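ABC transporter periplasmic-binding protein YTFQ (Escherichia coli, PDB 2VK2) binds alpha- and beta-galactofuranose in the periplasm and serves as the solute-binding component of the YtfQRT-YjfF ABC transporter for galactofuranose uptake. Local coordinates at residues Leu89-Ile93 with Thr137-Val142; Asn109-Lys114 with Asp145-Phe150; Leu115-Trp119 with Asn242-Glu246; Met194-Asp200 with Ile221-Asp227. All blocks are in the same frame, centred on the assembly; numbering follows the deposited sequence.

Contact 1 spans the two lobes of the closed, sugar-loaded protein, whereas contacts 2, 3 and 4 lie together in the lobe built on strands 129-135, 194-197, 222-225 and 243-246. Helix 141-153 serves contacts 1 and 2, helix 109-124 contacts 2 and 3, and adjacent strands 222-225 and 243-246 link contacts 4 and 3. Contacts 1, 2 and 4 are mainly buried and reach the galactofuranose with charged or polar groups: Asp90 and Arg91, Arg146, and Asn199 with Asp227. Contact 3, partly buried, has no hydrogen bond across it and packs apolar side chains behind the pocket. Contact 2 relies on glycine-mediated helix packing, contact 4 on parallel strand pairing.

Contact 1 of 4, residues Leu89-Ile93 with Thr137-Val142; sequences LDRSI and TVGASV. With GZL (beta-D-galactofuranose), chain B.
Arg91, Ser141 and Val142 give up the most surface here, where the loop leaving strand 86-89 meets the start of helix 141-153. The loop is irregular: Asp90 has positive phi (68/-21), then Arg91, Ser92 and Ile93 are extended. Opposite, Thr137-Ala140 form a type II beta turn, closed by Ala140 N to Thr137 O at 3.1 Å, with Gly139 at phi 93° and Ala140 as N-cap. The nearest CA pair is Ser92 and Ser141, 5.6 Å apart. Ser141, chi1 p, accepts the direct hydrogen bond from Ser92 N to its OG (2.8 Å, 168°); a water adds a bridge from Ser92 O (2.9 Å) to Ser141 N (3.0 Å). Arg91 runs out almost straight (m, t, t), its NH1 3.8 Å from Ala140 CB and its NE 3.7 Å from Val142 CG2, while a second water joins Arg91 NH2 (3.0 Å) to Thr137 OG1 (2.8 Å). Val142, chi1 m, sets CG1 3.3 Å from Asp90 O. From this position Arg91 donates from NE to sugar O5 (2.9 Å) and from NH2 to O4 (3.0 Å); Asp90 accepts hydrogen bonds from sugar O5 at OD1 (2.7 Å) and from sugar O6 at its carbonyl O (2.8 Å), its OD2 being salt-bridged to Arg17. Such an interlobe seam over an enclosed sugar is characteristic of the closed form of periplasmic binding proteins.

Contact 2 of 4, residues Asn109-Lys114 with Asp145-Phe150; sequences NILEGK and DRKKGF. With GZL (beta-D-galactofuranose), chain B.
Both segments are regular alpha-helix, crossing at -44° with axes 6.4 Å apart. The closest CA atoms, Ile110 and Gly149, are 4.3 Å apart, an approach allowed by Gly113 and Gly149: a CB on either would clash with the facing backbone. CA-H...O contacts line the crossing, Gly149 CA to Ile110 O at 3.3 Å, Phe150 CA to Gly113 O at 3.4 Å and Ile110 CA to Asp145 O at 3.5 Å. This is close helix-helix packing through glycines. At the sugar end, Arg146 (m, t, t) makes a salt bridge to Glu112 (m, t), NE to OE1 2.8 Å and NH2 to OE1 3.0 Å, while Arg146 NH1 donates to galactofuranose O3 at 3.0 Å. A water links Asn109 N (2.9 Å) to Asp145 OD2 (2.8 Å). Phe150, chi1 t, leads away to stack with Tyr196 of strand 194-197 and touch Val131 of strand 129-135, Ile162 of strand 160-167 and Ile116 of helix 109-124, so the helix pair lies against this sheet.

Contact 3 of 4, residues Leu115-Trp119 with Asn242-Glu246; sequences LIGDW and NASVE
Three side chains of the helical turn Leu115-Trp119 settle on one face of strand 243-246, whose alternation turns Ala243 and Val245 toward the helix and Ser244 away. The helix runs roughly antiparallel to the strand (152° between their directions), with axes 8.9 Å apart; the closest CA atoms, Ile116 and Ala243, are 7.1 Å apart. Small Ala243 leaves a hollow that the indole of Trp119 (chi1 t, chi2 81°) fills: Ala243 CB sits 3.7 Å from the centroid of the six-membered ring of Trp119, only 10° off its normal, a CH-pi contact over the face. The far rim of the same ring reaches past the strand start, Trp119 CH2 lying 3.6 Å from Asn242 CB. Ile116 (m, m) drops its CD1 into the dip above Ser244, between the two projecting side chains, 4.1 Å from Ala243 CB and 3.8 Å from Val245 CG2. Val245, chi1 t, is the bump of the strand; its CG2 also comes within 3.8 Å of Leu115 CB. No hydrogen bond crosses this apolar interface, which is ordinary helix-on-sheet packing of an alpha/beta lobe. Strand 243-246 lies between strands 222-225 and 278-280; Leu279 of the latter touches Ile116, Trp119 and Val245, while Ile116 also meets Met194 and Tyr196 of strand 194-197 and Phe150 of helix 141-153.

Contact 4 of 4, residues Met194-Asp200 with Ile221-Asp227; sequences MVYAHND and ILTGSID. With GZL (beta-D-galactofuranose), chain B.
Asp227 grips the galactofuranose with both carboxylate oxygens, OD1 accepting from sugar O3 and OD2 from sugar O2, each at 2.6 Å, while Asn199 ND2 donates to O2 at 3.0 Å and is also hydrogen-bonded to Phe170 O. Behind them Ser225 OG (chi1 p) donates to Asp200 OD1 at 2.6 Å and Asp200 N to Ile226 O at 2.8 Å, tying the loop ends together. Asn199, chi1 p, is N-cap of helix 200-212, its OD1 bonded to Met202 N. The strands pair in parallel, 14° apart, in the register Met194-Leu222, Val195-Thr223, Tyr196-Gly224, through Val195 N to Leu222 O (2.8 Å), Gly224 N to Val195 O (3.0 Å) and Ala197 N to Gly224 O (3.0 Å). On one face Met194 CG packs 3.8 Å from Leu222 CB, and Met194 CE takes the space over Gly224, where a CB would clash; on the other Val195 CG1 lies 3.9 Å from Thr223 CG2. This is a beta-alpha-beta unit with binding residues at the C-terminal strand ends. Helix 200-212 covers the Val195 face through Val203, Tyr196 stacks on Phe150 of helix 141-153, and strands 129-135 and 243-246 flank the pair.

Contact 1 of 4, residues Leu89-Ile93 with Thr137-Val142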
loop_
_atom_site.group_PDB
_atom_site.type_symbol
_atom_site.label_atom_id
_atom_site.label_comp_id
_atom_site.label_asym_id
_atom_site.label_seq_id
_atom_site.Cartn_x
_atom_site.Cartn_y
_atom_site.Cartn_z
ATOM N N LEU A 89 -10.150 -1.894 -4.891
ATOM C CA LEU A 89 -8.725 -1.781 -5.333
ATOM C C LEU A 89 -7.835 -1.526 -4.146
ATOM O O LEU A 89 -8.066 -0.658 -3.364
ATOM C CB LEU A 89 -8.593 -0.615 -6.336
ATOM C CG LEU A 89 -9.083 -0.816 -7.788
ATOM C CD1 LEU A 89 -10.564 -1.229 -7.950
ATOM C CD2 LEU A 89 -8.776 0.478 -8.550
ATOM N N ASP A 90 -6.803 -2.374 -4.108
ATOM C CA ASP A 90 -5.572 -2.180 -3.296
ATOM C C ASP A 90 -5.698 -2.266 -1.768
ATOM O O ASP A 90 -4.739 -2.541 -1.116
ATOM C CB ASP A 90 -4.781 -0.928 -3.781
ATOM C CG ASP A 90 -5.229 0.375 -3.159
ATOM O OD1 ASP A 90 -5.132 0.554 -1.974
ATOM O OD2 ASP A 90 -5.611 1.274 -3.906
ATOM N N ARG A 91 -6.900 -2.085 -1.254
ATOM C CA ARG A 91 -7.248 -2.467 0.163
ATOM C C ARG A 91 -8.539 -3.282 0.160
ATOM O O ARG A 91 -9.286 -3.214 -0.748
ATOM C CB ARG A 91 -7.410 -1.231 1.041
ATOM C CG ARG A 91 -6.119 -0.332 1.049
ATOM C CD ARG A 91 -6.206 0.748 2.085
ATOM N NE ARG A 91 -4.963 1.604 1.964
ATOM C CZ ARG A 91 -4.818 2.794 2.497
ATOM N NH1 ARG A 91 -5.696 3.326 3.310
ATOM N NH2 ARG A 91 -3.745 3.507 2.229
ATOM N N SER A 92 -8.689 -4.000 1.260
ATOM C CA SER A 92 -9.807 -4.920 1.415
ATOM C C SER A 92 -10.770 -4.444 2.494
ATOM O O SER A 92 -10.451 -3.566 3.295
ATOM C CB SER A 92 -9.284 -6.312 1.771
ATOM O OG SER A 92 -8.507 -6.861 0.720
ATOM N N ILE A 93 -11.960 -5.037 2.506
ATOM C CA ILE A 93 -12.949 -4.747 3.536
ATOM C C ILE A 93 -13.291 -6.015 4.301
ATOM O O ILE A 93 -13.078 -7.130 3.819
ATOM C CB ILE A 93 -14.228 -4.089 2.953
ATOM C CG1 ILE A 93 -15.002 -5.060 2.056
ATOM C CG2 ILE A 93 -13.861 -2.817 2.188
ATOM C CD1 ILE A 93 -16.290 -4.471 1.505
ATOM N N THR A 137 -1.935 3.572 7.806
ATOM C CA THR A 137 -3.170 4.108 8.359
ATOM C C THR A 137 -3.877 3.094 9.252
ATOM O O THR A 137 -4.069 1.944 8.865
ATOM C CB THR A 137 -4.101 4.519 7.210
ATOM O OG1 THR A 137 -3.457 5.532 6.428
ATOM C CG2 THR A 137 -5.437 5.037 7.728
ATOM N N VAL A 138 -4.248 3.531 10.453
ATOM C CA VAL A 138 -4.927 2.663 11.408
ATOM C C VAL A 138 -6.242 2.174 10.804
ATOM O O VAL A 138 -7.039 2.970 10.312
ATOM C CB VAL A 138 -5.192 3.390 12.748
ATOM C CG1 VAL A 138 -6.033 2.526 13.671
ATOM C CG2 VAL A 138 -3.878 3.760 13.415
ATOM N N GLY A 139 -6.433 0.861 10.805
ATOM C CA GLY A 139 -7.651 0.258 10.272
ATOM C C GLY A 139 -7.584 -0.155 8.811
ATOM O O GLY A 139 -8.461 -0.878 8.337
ATOM N N ALA A 140 -6.561 0.298 8.086
ATOM C CA ALA A 140 -6.364 -0.122 6.701
ATOM C C ALA A 140 -6.019 -1.602 6.677
ATOM O O ALA A 140 -5.156 -2.042 7.428
ATOM C CB ALA A 140 -5.251 0.687 6.054
ATOM N N SER A 141 -6.680 -2.376 5.820
ATOM C CA SER A 141 -6.423 -3.814 5.757
ATOM C C SER A 141 -4.943 -4.082 5.519
ATOM O O SER A 141 -4.367 -4.998 6.102
ATOM C CB SER A 141 -7.251 -4.482 4.655
ATOM O OG SER A 141 -6.792 -4.116 3.360
ATOM N N VAL A 142 -4.336 -3.263 4.664
ATOM C CA VAL A 142 -2.940 -3.436 4.280
ATOM C C VAL A 142 -1.982 -3.207 5.450
ATOM O O VAL A 142 -0.944 -3.860 5.527
ATOM C CB VAL A 142 -2.571 -2.536 3.072
ATOM C CG1 VAL A 142 -3.349 -2.971 1.836
ATOM C CG2 VAL A 142 -2.817 -1.069 3.379
HETATM C C6 GZL B . -1.384 -0.611 -1.015
HETATM C C5 GZL B . -1.892 0.391 -0.271
HETATM C C4 GZL B . -1.048 1.455 0.406
HETATM C C3 GZL B . 0.390 1.677 0.024
HETATM C C2 GZL B . 0.629 2.973 -0.121
HETATM O O6 GZL B . -2.172 -1.535 -1.572
HETATM O O5 GZL B . -3.207 0.420 -0.027
HETATM O O4 GZL B . -1.636 2.749 0.216
HETATM O O3 GZL B . 1.278 0.692 -0.056
HETATM C C1 GZL B . -0.631 3.749 0.017
HETATM O O2 GZL B . 1.787 3.580 -0.385
HETATM O O1 GZL B . -0.591 4.630 1.134
HETATM O O HOH W 1 -4.341 5.952 3.843
HETATM O O HOH W 2 -8.948 -1.301 4.158
#

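Contact 2 of 4, residues Asn109-Lys114 with Asp145-Phe150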
loop_
_atom_site.group_PDB
_atom_site.type_symbol
_atom_site.label_atom_id
_atom_site.label_comp_id
_atom_site.label_asym_id
_atom_site.label_seq_id
_atom_site.Cartn_x
_atom_site.Cartn_y
_atom_site.Cartn_z
ATOM N N ASN A 109 -0.898 -8.914 1.084
ATOM C CA ASN A 109 -0.185 -7.957 1.924
ATOM C C ASN A 109 0.470 -8.620 3.130
ATOM O O ASN A 109 1.448 -8.102 3.670
ATOM C CB ASN A 109 -1.124 -6.828 2.342
ATOM C CG ASN A 109 -1.785 -6.163 1.154
ATOM O OD1 ASN A 109 -1.118 -5.563 0.308
ATOM N ND2 ASN A 109 -3.099 -6.277 1.074
ATOM N N ILE A 110 -0.054 -9.774 3.537
ATOM C CA ILE A 110 0.612 -10.593 4.540
ATOM C C ILE A 110 1.949 -11.067 3.970
ATOM O O ILE A 110 2.986 -10.964 4.630
ATOM C CB ILE A 110 -0.253 -11.799 4.977
ATOM C CG1 ILE A 110 -1.576 -11.317 5.591
ATOM C CG2 ILE A 110 0.512 -12.655 5.973
ATOM C CD1 ILE A 110 -2.494 -12.424 6.053
ATOM N N LEU A 111 1.924 -11.561 2.735
ATOM C CA LEU A 111 3.148 -11.970 2.042
ATOM C C LEU A 111 4.167 -10.837 1.942
ATOM O O LEU A 111 5.354 -11.059 2.149
ATOM C CB LEU A 111 2.835 -12.502 0.640
ATOM C CG LEU A 111 4.044 -12.825 -0.247
ATOM C CD1 LEU A 111 4.873 -13.957 0.352
ATOM C CD2 LEU A 111 3.577 -13.169 -1.652
ATOM N N GLU A 112 3.717 -9.631 1.618
ATOM C CA GLU A 112 4.627 -8.487 1.526
ATOM C C GLU A 112 5.398 -8.303 2.831
ATOM O O GLU A 112 6.616 -8.116 2.817
ATOM C CB GLU A 112 3.860 -7.210 1.202
ATOM C CG GLU A 112 3.286 -7.147 -0.205
ATOM C CD GLU A 112 2.407 -5.936 -0.404
ATOM O OE1 GLU A 112 1.737 -5.536 0.568
ATOM O OE2 GLU A 112 2.388 -5.375 -1.519
ATOM N N GLY A 113 4.691 -8.353 3.957
ATOM C CA GLY A 113 5.328 -8.242 5.268
ATOM C C GLY A 113 6.271 -9.394 5.555
ATOM O O GLY A 113 7.356 -9.200 6.108
ATOM N N LYS A 114 5.860 -10.595 5.166
ATOM C CA LYS A 114 6.680 -11.794 5.320
ATOM C C LYS A 114 7.981 -11.707 4.529
ATOM O O LYS A 114 9.029 -12.129 5.010
ATOM C CB LYS A 114 5.890 -13.021 4.869
ATOM C CG LYS A 114 6.616 -14.342 4.999
ATOM C CD LYS A 114 5.738 -15.471 4.496
ATOM C CE LYS A 114 6.370 -16.826 4.720
ATOM N NZ LYS A 114 7.644 -16.977 3.973
ATOM N N ASP A 145 -2.408 -6.310 7.735
ATOM C CA ASP A 145 -1.805 -7.483 7.112
ATOM C C ASP A 145 -0.282 -7.403 7.038
ATOM O O ASP A 145 0.400 -8.395 7.276
ATOM C CB ASP A 145 -2.391 -7.714 5.715
ATOM C CG ASP A 145 -3.836 -8.187 5.751
ATOM O OD1 ASP A 145 -4.349 -8.516 6.844
ATOM O OD2 ASP A 145 -4.448 -8.232 4.666
ATOM N N ARG A 146 0.254 -6.228 6.714
ATOM C CA ARG A 146 1.708 -6.048 6.673
ATOM C C ARG A 146 2.330 -6.173 8.059
ATOM O O ARG A 146 3.436 -6.687 8.196
ATOM C CB ARG A 146 2.078 -4.714 6.028
ATOM C CG ARG A 146 1.892 -4.743 4.535
ATOM C CD ARG A 146 1.971 -3.379 3.916
ATOM N NE ARG A 146 1.737 -3.474 2.481
ATOM C CZ ARG A 146 1.520 -2.431 1.690
ATOM N NH1 ARG A 146 1.503 -1.204 2.193
ATOM N NH2 ARG A 146 1.301 -2.621 0.395
ATOM N N LYS A 147 1.620 -5.715 9.085
ATOM C CA LYS A 147 2.064 -5.918 10.460
ATOM C C LYS A 147 2.122 -7.411 10.784
ATOM O O LYS A 147 3.122 -7.897 11.311
ATOM C CB LYS A 147 1.141 -5.191 11.439
ATOM C CG LYS A 147 1.528 -5.373 12.896
ATOM C CD LYS A 147 0.875 -4.333 13.791
ATOM C CE LYS A 147 1.355 -4.455 15.228
ATOM N NZ LYS A 147 2.843 -4.418 15.343
ATOM N N LYS A 148 1.055 -8.136 10.449
ATOM C CA LYS A 148 0.973 -9.573 10.734
ATOM C C LYS A 148 2.053 -10.365 9.999
ATOM O O LYS A 148 2.690 -11.235 10.586
ATOM C CB LYS A 148 -0.411 -10.132 10.368
ATOM C CG LYS A 148 -0.555 -11.635 10.628
ATOM C CD LYS A 148 -1.877 -12.190 10.116
ATOM C CE LYS A 148 -1.931 -13.709 10.214
ATOM N NZ LYS A 148 -3.037 -14.284 9.395
ATOM N N GLY A 149 2.239 -10.085 8.713
ATOM C CA GLY A 149 3.208 -10.828 7.909
ATOM C C GLY A 149 4.628 -10.723 8.436
ATOM O O GLY A 149 5.342 -11.719 8.544
ATOM N N PHE A 150 5.029 -9.505 8.776
ATOM C CA PHE A 150 6.354 -9.261 9.337
ATOM C C PHE A 150 6.499 -9.939 10.697
ATOM O O PHE A 150 7.503 -10.597 10.958
ATOM C CB PHE A 150 6.591 -7.756 9.457
ATOM C CG PHE A 150 7.953 -7.387 9.974
ATOM C CD1 PHE A 150 9.046 -7.309 9.115
ATOM C CD2 PHE A 150 8.139 -7.092 11.315
ATOM C CE1 PHE A 150 10.305 -6.960 9.595
ATOM C CE2 PHE A 150 9.389 -6.742 11.799
ATOM C CZ PHE A 150 10.474 -6.670 10.936
HETATM C C6 GZL B . -1.384 -0.611 -1.015
HETATM C C5 GZL B . -1.892 0.391 -0.271
HETATM C C4 GZL B . -1.048 1.455 0.406
HETATM C C3 GZL B . 0.390 1.677 0.024
HETATM C C2 GZL B . 0.629 2.973 -0.121
HETATM O O6 GZL B . -2.172 -1.535 -1.572
HETATM O O5 GZL B . -3.207 0.420 -0.027
HETATM O O4 GZL B . -1.636 2.749 0.216
HETATM O O3 GZL B . 1.278 0.692 -0.056
HETATM C C1 GZL B . -0.631 3.749 0.017
HETATM O O2 GZL B . 1.787 3.580 -0.385
HETATM O O1 GZL B . -0.591 4.630 1.134
HETATM O O HOH W 3 -3.292 -9.641 2.604
#

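Contact 3 of 4, residues Leu115-Trp119 with Asn242-Glu246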
loop_
_atom_site.group_PDB
_atom_site.type_symbol
_atom_site.label_atom_id
_atom_site.label_comp_id
_atom_site.label_asym_id
_atom_site.label_seq_id
_atom_site.Cartn_x
_atom_site.Cartn_y
_atom_site.Cartn_z
ATOM N N LEU A 115 7.910 -11.179 3.312
ATOM C CA LEU A 115 9.107 -11.046 2.482
ATOM C C LEU A 115 10.160 -10.166 3.155
ATOM O O LEU A 115 11.348 -10.491 3.139
ATOM C CB LEU A 115 8.753 -10.492 1.100
ATOM C CG LEU A 115 7.996 -11.451 0.178
ATOM C CD1 LEU A 115 7.510 -10.718 -1.062
ATOM C CD2 LEU A 115 8.860 -12.649 -0.204
ATOM N N ILE A 116 9.726 -9.060 3.756
ATOM C CA ILE A 116 10.647 -8.178 4.479
ATOM C C ILE A 116 11.164 -8.847 5.756
ATOM O O ILE A 116 12.357 -8.765 6.061
ATOM C CB ILE A 116 9.988 -6.820 4.823
ATOM C CG1 ILE A 116 9.677 -6.024 3.547
ATOM C CG2 ILE A 116 10.881 -6.003 5.757
ATOM C CD1 ILE A 116 10.912 -5.611 2.743
ATOM N N GLY A 117 10.277 -9.513 6.491
ATOM C CA GLY A 117 10.666 -10.221 7.707
ATOM C C GLY A 117 11.671 -11.330 7.454
ATOM O O GLY A 117 12.673 -11.443 8.166
ATOM N N ASP A 118 11.410 -12.145 6.433
ATOM C CA ASP A 118 12.320 -13.228 6.047
ATOM C C ASP A 118 13.688 -12.663 5.658
ATOM O O ASP A 118 14.729 -13.205 6.041
ATOM C CB ASP A 118 11.761 -14.031 4.864
ATOM C CG ASP A 118 10.569 -14.900 5.236
ATOM O OD1 ASP A 118 10.282 -15.079 6.438
ATOM O OD2 ASP A 118 9.921 -15.417 4.301
ATOM N N TRP A 119 13.677 -11.572 4.898
ATOM C CA TRP A 119 14.913 -10.906 4.508
ATOM C C TRP A 119 15.700 -10.470 5.746
ATOM O O TRP A 119 16.909 -10.701 5.831
ATOM C CB TRP A 119 14.637 -9.701 3.599
ATOM C CG TRP A 119 15.837 -8.826 3.485
ATOM C CD1 TRP A 119 16.912 -9.015 2.672
ATOM C CD2 TRP A 119 16.114 -7.652 4.255
ATOM N NE1 TRP A 119 17.838 -8.022 2.877
ATOM C CE2 TRP A 119 17.372 -7.171 3.842
ATOM C CE3 TRP A 119 15.417 -6.955 5.247
ATOM C CZ2 TRP A 119 17.947 -6.024 4.388
ATOM C CZ3 TRP A 119 15.987 -5.816 5.787
ATOM C CH2 TRP A 119 17.240 -5.362 5.355
ATOM N N ASN A 242 17.716 -0.600 2.229
ATOM C CA ASN A 242 18.162 -1.992 2.070
ATOM C C ASN A 242 17.233 -2.936 1.327
ATOM O O ASN A 242 17.701 -3.779 0.571
ATOM C CB ASN A 242 18.495 -2.604 3.430
ATOM C CG ASN A 242 19.560 -1.836 4.150
ATOM O OD1 ASN A 242 20.758 -2.034 3.922
ATOM N ND2 ASN A 242 19.141 -0.932 5.003
ATOM N N ALA A 243 15.928 -2.833 1.561
ATOM C CA ALA A 243 14.992 -3.819 1.024
ATOM C C ALA A 243 13.622 -3.208 0.772
ATOM O O ALA A 243 13.108 -2.464 1.606
ATOM C CB ALA A 243 14.875 -4.997 1.988
ATOM N N SER A 244 13.040 -3.518 -0.382
ATOM C CA SER A 244 11.673 -3.095 -0.680
ATOM C C SER A 244 10.939 -4.130 -1.517
ATOM O O SER A 244 11.510 -4.728 -2.424
ATOM C CB SER A 244 11.662 -1.752 -1.409
ATOM O OG SER A 244 10.330 -1.344 -1.704
ATOM N N VAL A 245 9.655 -4.308 -1.224
ATOM C CA VAL A 245 8.801 -5.209 -1.983
ATOM C C VAL A 245 7.992 -4.403 -2.993
ATOM O O VAL A 245 7.298 -3.456 -2.626
ATOM C CB VAL A 245 7.848 -5.984 -1.052
ATOM C CG1 VAL A 245 6.895 -6.845 -1.863
ATOM C CG2 VAL A 245 8.645 -6.843 -0.080
ATOM N N GLU A 246 8.078 -4.788 -4.262
ATOM C CA GLU A 246 7.342 -4.107 -5.320
ATOM C C GLU A 246 5.843 -4.373 -5.230
ATOM O O GLU A 246 5.421 -5.510 -5.025
ATOM C CB GLU A 246 7.843 -4.568 -6.687
ATOM C CG GLU A 246 7.183 -3.868 -7.858
ATOM C CD GLU A 246 7.479 -4.545 -9.179
ATOM O OE1 GLU A 246 8.352 -4.048 -9.914
ATOM O OE2 GLU A 246 6.840 -5.576 -9.482
#

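Contact 4 of 4, residues Met194-Asp200 with Ile221-Asp227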
loop_
_atom_site.group_PDB
_atom_site.type_symbol
_atom_site.label_atom_id
_atom_site.label_comp_id
_atom_site.label_asym_id
_atom_site.label_seq_id
_atom_site.Cartn_x
_atom_site.Cartn_y
_atom_site.Cartn_z
ATOM N N MET A 194 16.882 -1.529 12.925
ATOM C CA MET A 194 16.152 -1.538 11.665
ATOM C C MET A 194 14.807 -0.835 11.804
ATOM O O MET A 194 14.150 -0.929 12.845
ATOM C CB MET A 194 15.957 -2.990 11.218
ATOM C CG MET A 194 15.229 -3.178 9.898
ATOM S SD MET A 194 13.501 -3.643 10.124
ATOM C CE MET A 194 13.046 -4.009 8.428
ATOM N N VAL A 195 14.416 -0.117 10.756
ATOM C CA VAL A 195 13.066 0.426 10.653
ATOM C C VAL A 195 12.303 -0.348 9.586
ATOM O O VAL A 195 12.779 -0.511 8.460
ATOM C CB VAL A 195 13.040 1.954 10.362
ATOM C CG1 VAL A 195 13.888 2.316 9.141
ATOM C CG2 VAL A 195 11.600 2.444 10.187
ATOM N N TYR A 196 11.134 -0.850 9.981
ATOM C CA TYR A 196 10.202 -1.525 9.091
ATOM C C TYR A 196 9.053 -0.565 8.857
ATOM O O TYR A 196 8.336 -0.218 9.795
ATOM C CB TYR A 196 9.683 -2.820 9.729
ATOM C CG TYR A 196 8.538 -3.471 8.975
ATOM C CD1 TYR A 196 8.605 -3.667 7.598
ATOM C CD2 TYR A 196 7.390 -3.899 9.641
ATOM C CE1 TYR A 196 7.563 -4.256 6.902
ATOM C CE2 TYR A 196 6.341 -4.496 8.951
ATOM C CZ TYR A 196 6.437 -4.675 7.582
ATOM O OH TYR A 196 5.416 -5.264 6.870
ATOM N N ALA A 197 8.883 -0.122 7.616
ATOM C CA ALA A 197 7.795 0.789 7.286
ATOM C C ALA A 197 6.827 0.096 6.344
ATOM O O ALA A 197 7.234 -0.548 5.378
ATOM C CB ALA A 197 8.333 2.057 6.661
ATOM N N HIS A 198 5.534 0.239 6.619
ATOM C CA HIS A 198 4.509 -0.402 5.796
ATOM C C HIS A 198 4.439 0.154 4.377
ATOM O O HIS A 198 3.884 -0.493 3.501
ATOM C CB HIS A 198 3.144 -0.310 6.467
ATOM C CG HIS A 198 3.034 -1.130 7.709
ATOM N ND1 HIS A 198 1.844 -1.284 8.383
ATOM C CD2 HIS A 198 3.954 -1.855 8.390
ATOM C CE1 HIS A 198 2.040 -2.051 9.440
ATOM N NE2 HIS A 198 3.309 -2.417 9.464
ATOM N N ASN A 199 5.000 1.340 4.147
ATOM C CA ASN A 199 5.286 1.771 2.783
ATOM C C ASN A 199 6.636 2.465 2.665
ATOM O O ASN A 199 7.207 2.913 3.661
ATOM C CB ASN A 199 4.136 2.596 2.160
ATOM C CG ASN A 199 4.077 4.047 2.634
ATOM O OD1 ASN A 199 4.693 4.435 3.618
ATOM N ND2 ASN A 199 3.283 4.850 1.932
ATOM N N ASP A 200 7.144 2.517 1.437
ATOM C CA ASP A 200 8.419 3.174 1.146
ATOM C C ASP A 200 8.436 4.631 1.587
ATOM O O ASP A 200 9.427 5.095 2.139
ATOM C CB ASP A 200 8.727 3.157 -0.357
ATOM C CG ASP A 200 9.047 1.775 -0.902
ATOM O OD1 ASP A 200 9.481 0.864 -0.161
ATOM O OD2 ASP A 200 8.876 1.618 -2.121
ATOM N N ILE A 221 21.123 1.955 10.818
ATOM C CA ILE A 221 19.727 1.538 10.886
ATOM C C ILE A 221 19.320 1.045 9.500
ATOM O O ILE A 221 19.328 1.808 8.532
ATOM C CB ILE A 221 18.810 2.684 11.360
ATOM C CG1 ILE A 221 19.192 3.115 12.779
ATOM C CG2 ILE A 221 17.349 2.247 11.321
ATOM C CD1 ILE A 221 18.411 4.293 13.312
ATOM N N LEU A 222 18.998 -0.244 9.411
ATOM C CA LEU A 222 18.560 -0.860 8.163
ATOM C C LEU A 222 17.143 -0.400 7.846
ATOM O O LEU A 222 16.403 -0.007 8.748
ATOM C CB LEU A 222 18.580 -2.386 8.289
ATOM C CG LEU A 222 19.909 -3.046 8.670
ATOM C CD1 LEU A 222 19.688 -4.516 8.988
ATOM C CD2 LEU A 222 20.942 -2.878 7.560
ATOM N N THR A 223 16.764 -0.451 6.573
ATOM C CA THR A 223 15.394 -0.135 6.173
ATOM C C THR A 223 14.781 -1.282 5.386
ATOM O O THR A 223 15.422 -1.880 4.519
ATOM C CB THR A 223 15.303 1.163 5.332
ATOM O OG1 THR A 223 15.696 0.910 3.975
ATOM C CG2 THR A 223 16.166 2.264 5.932
ATOM N N GLY A 224 13.528 -1.586 5.713
ATOM C CA GLY A 224 12.718 -2.534 4.958
ATOM C C GLY A 224 11.344 -1.919 4.789
ATOM O O GLY A 224 10.756 -1.458 5.760
ATOM N N SER A 225 10.843 -1.883 3.561
ATOM C CA SER A 225 9.578 -1.214 3.280
ATOM C C SER A 225 8.910 -1.813 2.049
ATOM O O SER A 225 9.424 -2.758 1.458
ATOM C CB SER A 225 9.800 0.292 3.127
ATOM O OG SER A 225 10.761 0.576 2.125
ATOM N N ILE A 226 7.743 -1.286 1.693
ATOM C CA ILE A 226 6.935 -1.866 0.631
ATOM C C ILE A 226 6.425 -0.785 -0.313
ATOM O O ILE A 226 6.015 0.283 0.131
ATOM C CB ILE A 226 5.736 -2.641 1.234
ATOM C CG1 ILE A 226 6.232 -3.815 2.091
ATOM C CG2 ILE A 226 4.802 -3.151 0.139
ATOM C CD1 ILE A 226 5.236 -4.293 3.123
ATOM N N ASP A 227 6.503 -1.088 -1.612
ATOM C CA ASP A 227 5.816 -0.391 -2.726
ATOM C C ASP A 227 6.673 -0.426 -3.985
ATOM O O ASP A 227 6.164 -0.658 -5.077
ATOM C CB ASP A 227 5.456 1.074 -2.445
ATOM C CG ASP A 227 4.151 1.239 -1.691
ATOM O OD1 ASP A 227 3.377 0.266 -1.552
ATOM O OD2 ASP A 227 3.911 2.371 -1.245
HETATM C C6 GZL B . -1.384 -0.611 -1.015
HETATM C C5 GZL B . -1.892 0.391 -0.271
HETATM C C4 GZL B . -1.048 1.455 0.406
HETATM C C3 GZL B . 0.390 1.677 0.024
HETATM C C2 GZL B . 0.629 2.973 -0.121
HETATM O O6 GZL B . -2.172 -1.535 -1.572
HETATM O O5 GZL B . -3.207 0.420 -0.027
HETATM O O4 GZL B . -1.636 2.749 0.216
HETATM O O3 GZL B . 1.278 0.692 -0.056
HETATM C C1 GZL B . -0.631 3.749 0.017
HETATM O O2 GZL B . 1.787 3.580 -0.385
HETATM O O1 GZL B . -0.591 4.630 1.134
#